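Local coordinates for pectate lyase II (Xanthomonas campestris pv. campestris, PDB 2QY1), which probably cleaves pectate by a lyase (beta-elimination) reaction as a secreted enzyme of polysaccharide breakdown, at residues 49-63 / 102-114. The protein carries 2 engineered substitutions. Numbering follows the deposited sequence.
Sequences FGTIKDVCAQWKLPA and MTIGLLQGGEDAD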
ATOM      1  N   PHE A  49      11.937  -4.823  17.807  1.00 22.77           N
ATOM      2  CA  PHE A  49      10.824  -3.915  18.092  1.00 22.75           C
ATOM      3  C   PHE A  49      10.536  -3.780  19.589  1.00 22.83           C
ATOM      4  O   PHE A  49       9.921  -2.802  20.022  1.00 22.75           O
ATOM      5  CB  PHE A  49       9.567  -4.338  17.324  1.00 22.72           C
ATOM      6  CG  PHE A  49       9.699  -4.198  15.834  1.00 22.22           C
ATOM      7  CD1 PHE A  49       9.677  -2.938  15.234  1.00 22.08           C
ATOM      8  CD2 PHE A  49       9.851  -5.322  15.027  1.00 21.97           C
ATOM      9  CE1 PHE A  49       9.809  -2.804  13.852  1.00 21.67           C
ATOM     10  CE2 PHE A  49       9.977  -5.198  13.644  1.00 21.95           C
ATOM     11  CZ  PHE A  49       9.955  -3.935  13.056  1.00 22.19           C
ATOM     12  N   GLY A  50      11.003  -4.754  20.370  1.00 22.93           N
ATOM     13  CA  GLY A  50      10.910  -4.707  21.829  1.00 23.08           C
ATOM     14  C   GLY A  50      11.673  -3.553  22.458  1.00 23.22           C
ATOM     15  O   GLY A  50      11.425  -3.197  23.615  1.00 23.51           O
ATOM     16  N   THR A  51      12.600  -2.966  21.702  1.00 23.22           N
ATOM     17  CA  THR A  51      13.367  -1.804  22.161  1.00 23.46           C
ATOM     18  C   THR A  51      12.516  -0.531  22.227  1.00 23.54           C
ATOM     19  O   THR A  51      12.921   0.462  22.835  1.00 23.44           O
ATOM     20  CB  THR A  51      14.613  -1.539  21.285  1.00 23.47           C
ATOM     21  OG1 THR A  51      14.209  -1.260  19.938  1.00 23.31           O
ATOM     22  CG2 THR A  51      15.549  -2.744  21.299  1.00 23.78           C
ATOM     23  N   ILE A  52      11.347  -0.563  21.587  1.00 23.70           N
ATOM     24  CA  ILE A  52      10.384   0.539  21.664  1.00 23.88           C
ATOM     25  C   ILE A  52       9.414   0.277  22.822  1.00 24.09           C
ATOM     26  O   ILE A  52       8.450  -0.485  22.691  1.00 24.31           O
ATOM     27  CB  ILE A  52       9.635   0.755  20.319  1.00 23.85           C
ATOM     28  CG1 ILE A  52      10.635   1.019  19.185  1.00 23.63           C
ATOM     29  CG2 ILE A  52       8.634   1.909  20.431  1.00 23.66           C
ATOM     30  CD1 ILE A  52      10.063   0.841  17.779  1.00 23.88           C
ATOM     31  N   LYS A  53       9.694   0.911  23.957  1.00 24.26           N
ATOM     32  CA  LYS A  53       8.947   0.679  25.195  1.00 24.55           C
ATOM     33  C   LYS A  53       7.703   1.560  25.303  1.00 24.34           C
ATOM     34  O   LYS A  53       6.824   1.313  26.137  1.00 24.43           O
ATOM     35  CB  LYS A  53       9.851   0.892  26.413  1.00 24.74           C
ATOM     36  CG  LYS A  53      10.795  -0.272  26.718  1.00 25.89           C
ATOM     37  CD  LYS A  53      12.088  -0.189  25.914  1.00 26.99           C
ATOM     38  CE  LYS A  53      13.129  -1.176  26.422  1.00 27.69           C
ATOM     39  NZ  LYS A  53      12.771  -2.602  26.160  1.00 27.93           N
ATOM     40  N   ASP A  54       7.642   2.584  24.455  1.00 23.85           N
ATOM     41  CA  ASP A  54       6.513   3.501  24.417  1.00 23.35           C
ATOM     42  C   ASP A  54       6.180   3.818  22.965  1.00 22.69           C
ATOM     43  O   ASP A  54       6.950   4.478  22.274  1.00 22.50           O
ATOM     44  CB  ASP A  54       6.840   4.780  25.196  1.00 23.61           C
ATOM     45  CG  ASP A  54       5.654   5.733  25.310  1.00 24.30           C
ATOM     46  OD1 ASP A  54       4.503   5.334  25.009  1.00 25.24           O
ATOM     47  OD2 ASP A  54       5.880   6.893  25.717  1.00 24.54           O
ATOM     48  N   VAL A  55       5.028   3.322  22.517  1.00 22.07           N
ATOM     49  CA  VAL A  55       4.524   3.556  21.161  1.00 21.73           C
ATOM     50  C   VAL A  55       4.410   5.061  20.867  1.00 20.98           C
ATOM     51  O   VAL A  55       4.597   5.502  19.729  1.00 20.87           O
ATOM     52  CB  VAL A  55       3.162   2.828  20.957  1.00 21.78           C
ATOM     53  CG1 VAL A  55       2.355   3.440  19.828  1.00 22.52           C
ATOM     54  CG2 VAL A  55       3.388   1.338  20.701  1.00 22.43           C
ATOM     55  N   CYS A  56       4.141   5.837  21.914  1.00 20.23           N
ATOM     56  CA  CYS A  56       3.919   7.274  21.787  1.00 19.52           C
ATOM     57  C   CYS A  56       5.186   8.134  21.782  1.00 19.37           C
ATOM     58  O   CYS A  56       5.113   9.364  21.692  1.00 19.22           O
ATOM     59  CB  CYS A  56       2.910   7.739  22.837  1.00 19.44           C
ATOM     60  SG  CYS A  56       1.253   7.155  22.428  1.00 18.59           S
ATOM     61  N   ALA A  57       6.343   7.480  21.856  1.00 19.13           N
ATOM     62  CA  ALA A  57       7.628   8.164  21.716  1.00 19.01           C
ATOM     63  C   ALA A  57       7.944   8.464  20.251  1.00 18.90           C
ATOM     64  O   ALA A  57       8.716   9.376  19.950  1.00 18.75           O
ATOM     65  CB  ALA A  57       8.747   7.330  22.328  1.00 19.09           C
ATOM     66  N   GLN A  58       7.326   7.706  19.350  1.00 18.76           N
ATOM     67  CA  GLN A  58       7.721   7.695  17.940  1.00 18.80           C
ATOM     68  C   GLN A  58       7.397   8.979  17.172  1.00 18.77           C
ATOM     69  O   GLN A  58       8.254   9.498  16.451  1.00 18.83           O
ATOM     70  CB  GLN A  58       7.144   6.469  17.221  1.00 18.70           C
ATOM     71  CG  GLN A  58       7.510   5.121  17.857  1.00 19.06           C
ATOM     72  CD  GLN A  58       9.005   4.971  18.083  1.00 19.26           C
ATOM     73  OE1 GLN A  58       9.548   5.451  19.085  1.00 19.05           O
ATOM     74  NE2 GLN A  58       9.678   4.299  17.156  1.00 19.30           N
ATOM     75  N   TRP A  59       6.182   9.500  17.349  1.00 18.65           N
ATOM     76  CA  TRP A  59       5.716  10.656  16.572  1.00 18.66           C
ATOM     77  C   TRP A  59       6.556  11.908  16.815  1.00 18.97           C
ATOM     78  O   TRP A  59       6.669  12.773  15.942  1.00 18.74           O
ATOM     79  CB  TRP A  59       4.224  10.928  16.826  1.00 18.40           C
ATOM     80  CG  TRP A  59       3.890  11.511  18.176  1.00 18.11           C
ATOM     81  CD1 TRP A  59       3.577  10.824  19.313  1.00 18.00           C
ATOM     82  CD2 TRP A  59       3.817  12.903  18.516  1.00 18.11           C
ATOM     83  NE1 TRP A  59       3.323  11.699  20.345  1.00 17.83           N
ATOM     84  CE2 TRP A  59       3.463  12.982  19.882  1.00 17.82           C
ATOM     85  CE3 TRP A  59       4.025  14.091  17.801  1.00 18.35           C
ATOM     86  CZ2 TRP A  59       3.309  14.202  20.547  1.00 17.98           C
ATOM     87  CZ3 TRP A  59       3.869  15.308  18.463  1.00 17.91           C
ATOM     88  CH2 TRP A  59       3.518  15.351  19.824  1.00 18.27           C
ATOM     89  N   LYS A  60       7.153  11.965  18.004  1.00 19.19           N
ATOM     90  CA  LYS A  60       7.968  13.084  18.464  1.00 20.04           C
ATOM     91  C   LYS A  60       9.353  13.107  17.818  1.00 19.73           C
ATOM     92  O   LYS A  60      10.013  14.150  17.784  1.00 19.94           O
ATOM     93  CB  LYS A  60       8.143  12.993  19.983  1.00 20.04           C
ATOM     94  CG  LYS A  60       6.856  12.733  20.760  1.00 21.07           C
ATOM     95  CD  LYS A  60       7.136  12.550  22.247  1.00 21.44           C
ATOM     96  CE  LYS A  60       5.866  12.665  23.072  1.00 23.30           C
ATOM     97  NZ  LYS A  60       5.412  14.082  23.155  1.00 25.35           N
ATOM     98  N   LEU A  61       9.791  11.952  17.321  1.00 19.44           N
ATOM     99  CA  LEU A  61      11.141  11.794  16.783  1.00 19.20           C
ATOM    100  C   LEU A  61      11.171  12.022  15.271  1.00 19.23           C
ATOM    101  O   LEU A  61      10.148  11.844  14.603  1.00 19.17           O
ATOM    102  CB  LEU A  61      11.684  10.400  17.128  1.00 19.10           C
ATOM    103  CG  LEU A  61      11.814  10.075  18.621  1.00 18.89           C
ATOM    104  CD1 LEU A  61      12.049   8.583  18.834  1.00 18.61           C
ATOM    105  CD2 LEU A  61      12.922  10.896  19.265  1.00 19.02           C
ATOM    106  N   PRO A  62      12.336  12.437  14.727  1.00 19.21           N
ATOM    107  CA  PRO A  62      12.465  12.567  13.272  1.00 19.26           C
ATOM    108  C   PRO A  62      12.323  11.236  12.540  1.00 19.30           C
ATOM    109  O   PRO A  62      12.696  10.182  13.075  1.00 19.15           O
ATOM    110  CB  PRO A  62      13.880  13.133  13.081  1.00 19.31           C
ATOM    111  CG  PRO A  62      14.600  12.842  14.343  1.00 19.40           C
ATOM    112  CD  PRO A  62      13.570  12.843  15.429  1.00 19.32           C
ATOM    113  N   ALA A  63      11.784  11.297  11.325  1.00 19.31           N
ATOM    114  CA  ALA A  63      11.614  10.117  10.484  1.00 19.74           C
ATOM    115  C   ALA A  63      12.959   9.529  10.064  1.00 20.10           C
ATOM    116  O   ALA A  63      13.951  10.250   9.939  1.00 20.12           O
ATOM    117  CB  ALA A  63      10.784  10.463   9.253  1.00 19.74           C
ATOM    118  N   MET A 102      10.097  -6.941   3.148  1.00 19.83           N
ATOM    119  CA  MET A 102      10.483  -6.045   4.235  1.00 19.79           C
ATOM    120  C   MET A 102       9.454  -6.083   5.357  1.00 19.89           C
ATOM    121  O   MET A 102       8.249  -6.099   5.104  1.00 19.82           O
ATOM    122  CB  MET A 102      10.644  -4.602   3.740  1.00 19.58           C
ATOM    123  CG  MET A 102      11.823  -4.375   2.801  1.00 19.73           C
ATOM    124  SD  MET A 102      13.418  -4.527   3.622  1.00 19.63           S
ATOM    125  CE  MET A 102      13.557  -2.908   4.386  1.00 17.93           C
ATOM    126  N   THR A 103       9.944  -6.112   6.592  1.00 20.07           N
ATOM    127  CA  THR A 103       9.097  -5.959   7.767  1.00 20.03           C
ATOM    128  C   THR A 103       9.373  -4.577   8.345  1.00 20.24           C
ATOM    129  O   THR A 103      10.474  -4.307   8.840  1.00 20.24           O
ATOM    130  CB  THR A 103       9.348  -7.076   8.802  1.00 20.11           C
ATOM    131  OG1 THR A 103       9.031  -8.345   8.215  1.00 19.55           O
ATOM    132  CG2 THR A 103       8.491  -6.876  10.044  1.00 20.02           C
ATOM    133  N   ILE A 104       8.367  -3.708   8.251  1.00 20.16           N
ATOM    134  CA  ILE A 104       8.496  -2.289   8.578  1.00 19.99           C
ATOM    135  C   ILE A 104       7.509  -1.940   9.699  1.00 20.10           C
ATOM    136  O   ILE A 104       6.293  -2.001   9.504  1.00 20.17           O
ATOM    137  CB  ILE A 104       8.240  -1.401   7.322  1.00 20.23           C
ATOM    138  CG1 ILE A 104       9.218  -1.764   6.189  1.00 19.69           C
ATOM    139  CG2 ILE A 104       8.338   0.089   7.672  1.00 19.70           C
ATOM    140  CD1 ILE A 104       8.932  -1.090   4.851  1.00 19.96           C
ATOM    141  N   GLY A 105       8.033  -1.583  10.871  1.00 19.74           N
ATOM    142  CA  GLY A 105       7.176  -1.372  12.032  1.00 19.31           C
ATOM    143  C   GLY A 105       7.473  -0.164  12.898  1.00 19.08           C
ATOM    144  O   GLY A 105       8.628   0.245  13.043  1.00 18.90           O
ATOM    145  N   LEU A 106       6.404   0.401  13.464  1.00 18.72           N
ATOM    146  CA  LEU A 106       6.470   1.430  14.505  1.00 18.46           C
ATOM    147  C   LEU A 106       7.459   2.560  14.207  1.00 18.37           C
ATOM    148  O   LEU A 106       8.342   2.870  15.018  1.00 18.43           O
ATOM    149  CB  LEU A 106       6.760   0.784  15.866  1.00 18.30           C
ATOM    150  CG  LEU A 106       5.659  -0.125  16.425  1.00 18.47           C
ATOM    151  CD1 LEU A 106       6.235  -1.086  17.461  1.00 18.34           C
ATOM    152  CD2 LEU A 106       4.521   0.705  17.021  1.00 18.37           C
ATOM    153  N   LEU A 107       7.287   3.176  13.041  1.00 18.31           N
ATOM    154  CA  LEU A 107       8.215   4.198  12.555  1.00 18.32           C
ATOM    155  C   LEU A 107       8.112   5.519  13.306  1.00 18.38           C
ATOM    156  O   LEU A 107       7.035   5.911  13.757  1.00 18.32           O
ATOM    157  CB  LEU A 107       8.007   4.447  11.058  1.00 18.35           C
ATOM    158  CG  LEU A 107       8.154   3.269  10.096  1.00 18.31           C
ATOM    159  CD1 LEU A 107       7.931   3.742   8.678  1.00 19.14           C
ATOM    160  CD2 LEU A 107       9.516   2.618  10.228  1.00 17.84           C
ATOM    161  N   GLN A 108       9.256   6.185  13.423  1.00 18.40           N
ATOM    162  CA  GLN A 108       9.359   7.534  13.962  1.00 18.24           C
ATOM    163  C   GLN A 108       8.858   8.538  12.925  1.00 18.23           C
ATOM    164  O   GLN A 108       8.929   8.280  11.720  1.00 18.53           O
ATOM    165  CB  GLN A 108      10.823   7.854  14.304  1.00 18.25           C
ATOM    166  CG  GLN A 108      11.477   6.884  15.296  1.00 17.98           C
ATOM    167  CD  GLN A 108      12.947   7.182  15.583  1.00 18.63           C
ATOM    168  OE1 GLN A 108      13.580   6.474  16.370  1.00 19.53           O
ATOM    169  NE2 GLN A 108      13.491   8.227  14.963  1.00 17.91           N
ATOM    170  N   GLY A 109       8.360   9.680  13.392  1.00 18.19           N
ATOM    171  CA  GLY A 109       8.070  10.795  12.495  1.00 18.27           C
ATOM    172  C   GLY A 109       6.650  11.318  12.524  1.00 18.36           C
ATOM    173  O   GLY A 109       6.395  12.431  12.067  1.00 18.02           O
ATOM    174  N   GLY A 110       5.724  10.514  13.047  1.00 18.46           N
ATOM    175  CA  GLY A 110       4.316  10.902  13.119  1.00 18.78           C
ATOM    176  C   GLY A 110       3.733  11.052  11.731  1.00 18.97           C
ATOM    177  O   GLY A 110       3.661  10.083  10.979  1.00 18.85           O
ATOM    178  N   GLU A 111       3.346  12.276  11.381  1.00 19.36           N
ATOM    179  CA  GLU A 111       2.836  12.563  10.039  1.00 20.03           C
ATOM    180  C   GLU A 111       3.886  12.270   8.956  1.00 20.07           C
ATOM    181  O   GLU A 111       3.545  12.025   7.801  1.00 19.92           O
ATOM    182  CB  GLU A 111       2.345  14.010   9.949  1.00 20.33           C
ATOM    183  CG  GLU A 111       1.303  14.223   8.863  1.00 22.27           C
ATOM    184  CD  GLU A 111       0.595  15.564   8.954  1.00 23.79           C
ATOM    185  OE1 GLU A 111       1.019  16.433   9.743  1.00 24.11           O
ATOM    186  OE2 GLU A 111      -0.399  15.745   8.222  1.00 26.06           O
ATOM    187  N   ASP A 112       5.156  12.272   9.349  1.00 20.47           N
ATOM    188  CA  ASP A 112       6.265  11.951   8.442  1.00 20.90           C
ATOM    189  C   ASP A 112       6.681  10.477   8.459  1.00 21.62           C
ATOM    190  O   ASP A 112       7.626  10.089   7.764  1.00 21.86           O
ATOM    191  CB  ASP A 112       7.464  12.841   8.764  1.00 20.80           C
ATOM    192  CG  ASP A 112       7.136  14.315   8.642  1.00 20.58           C
ATOM    193  OD1 ASP A 112       6.485  14.698   7.646  1.00 21.27           O
ATOM    194  OD2 ASP A 112       7.516  15.084   9.542  1.00 20.37           O
ATOM    195  N   ALA A 113       5.977   9.662   9.239  1.00 22.11           N
ATOM    196  CA  ALA A 113       6.313   8.243   9.386  1.00 22.94           C
ATOM    197  C   ALA A 113       5.720   7.357   8.282  1.00 23.33           C
ATOM    198  O   ALA A 113       4.987   6.408   8.565  1.00 24.12           O
ATOM    199  CB  ALA A 113       5.887   7.739  10.769  1.00 22.69           C
ATOM    200  N   ASP A 114       6.031   7.668   7.026  0.50 23.50           N
ATOM    201  CA  ASP A 114       5.528   6.876   5.904  0.50 23.57           C
ATOM    202  C   ASP A 114       6.355   5.607   5.742  0.50 23.44           C
ATOM    203  O   ASP A 114       7.585   5.653   5.746  0.50 23.43           O
ATOM    204  CB  ASP A 114       5.528   7.690   4.603  0.50 23.66           C
ATOM    205  CG  ASP A 114       4.365   7.329   3.682  0.50 23.72           C
ATOM    206  OD1 ASP A 114       3.756   8.262   3.111  0.50 24.08           O
ATOM    207  OD2 ASP A 114       4.057   6.127   3.526  0.50 23.17           O
TER
HETATM  208  O   HOH W   1      12.646   4.026  16.957  1.00 11.08           O
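Leu106, Gln108 and Phe49 bury the most surface where residues 49-63 fold over residues 102-114. Leu106 meets two apolar side chains: its CB lies 3.8 Å from Ile52 CD1, and its CD2 meets Val55 CG2 at 3.9 Å. Phe49 comes down on the end of strand 103-105, with CE1 3.4 Å from Gly105 O, which lies at the ring edge, near its plane. Gly105 CA is almost as near, at 3.5 Å from the same CE1.

Two glutamine side chains make two of the three hydrogen bonds between the segments. Gln58 bends at chi2 (-52°), which folds its amide back so that NE2 donates to Leu106 O at 2.9 Å, nearly straight and within the amide plane. Gln108 is instead extended beyond CG (chi2 178°); its NE2 reaches Pro62 O at 2.8 Å, while Leu61 CB and CD1 pack against the amide. The amide planes stand 85° apart, and one water joins them, accepting from Gln58 NE2 and donating to Gln108 OE1. Both hydrogens of Gln58 NE2 are thereby used, one on the backbone and one on the water.

Residues 58-61 form a type I beta turn, closed by Leu61 N donating to Gln58 O; the same oxygen also accepts from Gly109 N at 3.1 Å, the donors arriving on opposite faces of its carbonyl plane. Close by, Trp59 CB rests 3.7 Å from Gly110 CA.

The contact thus lays the long loop between strands 39-43 and 65-69 against the end of strand 97-105 and the loop after it, at the periphery of the parallel beta-helix characteristic of this family. Cys56 ties the loop to Cys143 by a disulfide, and Phe137 of the adjoining strand 129-137 packs edge-to-face with Phe49 and touches Leu106.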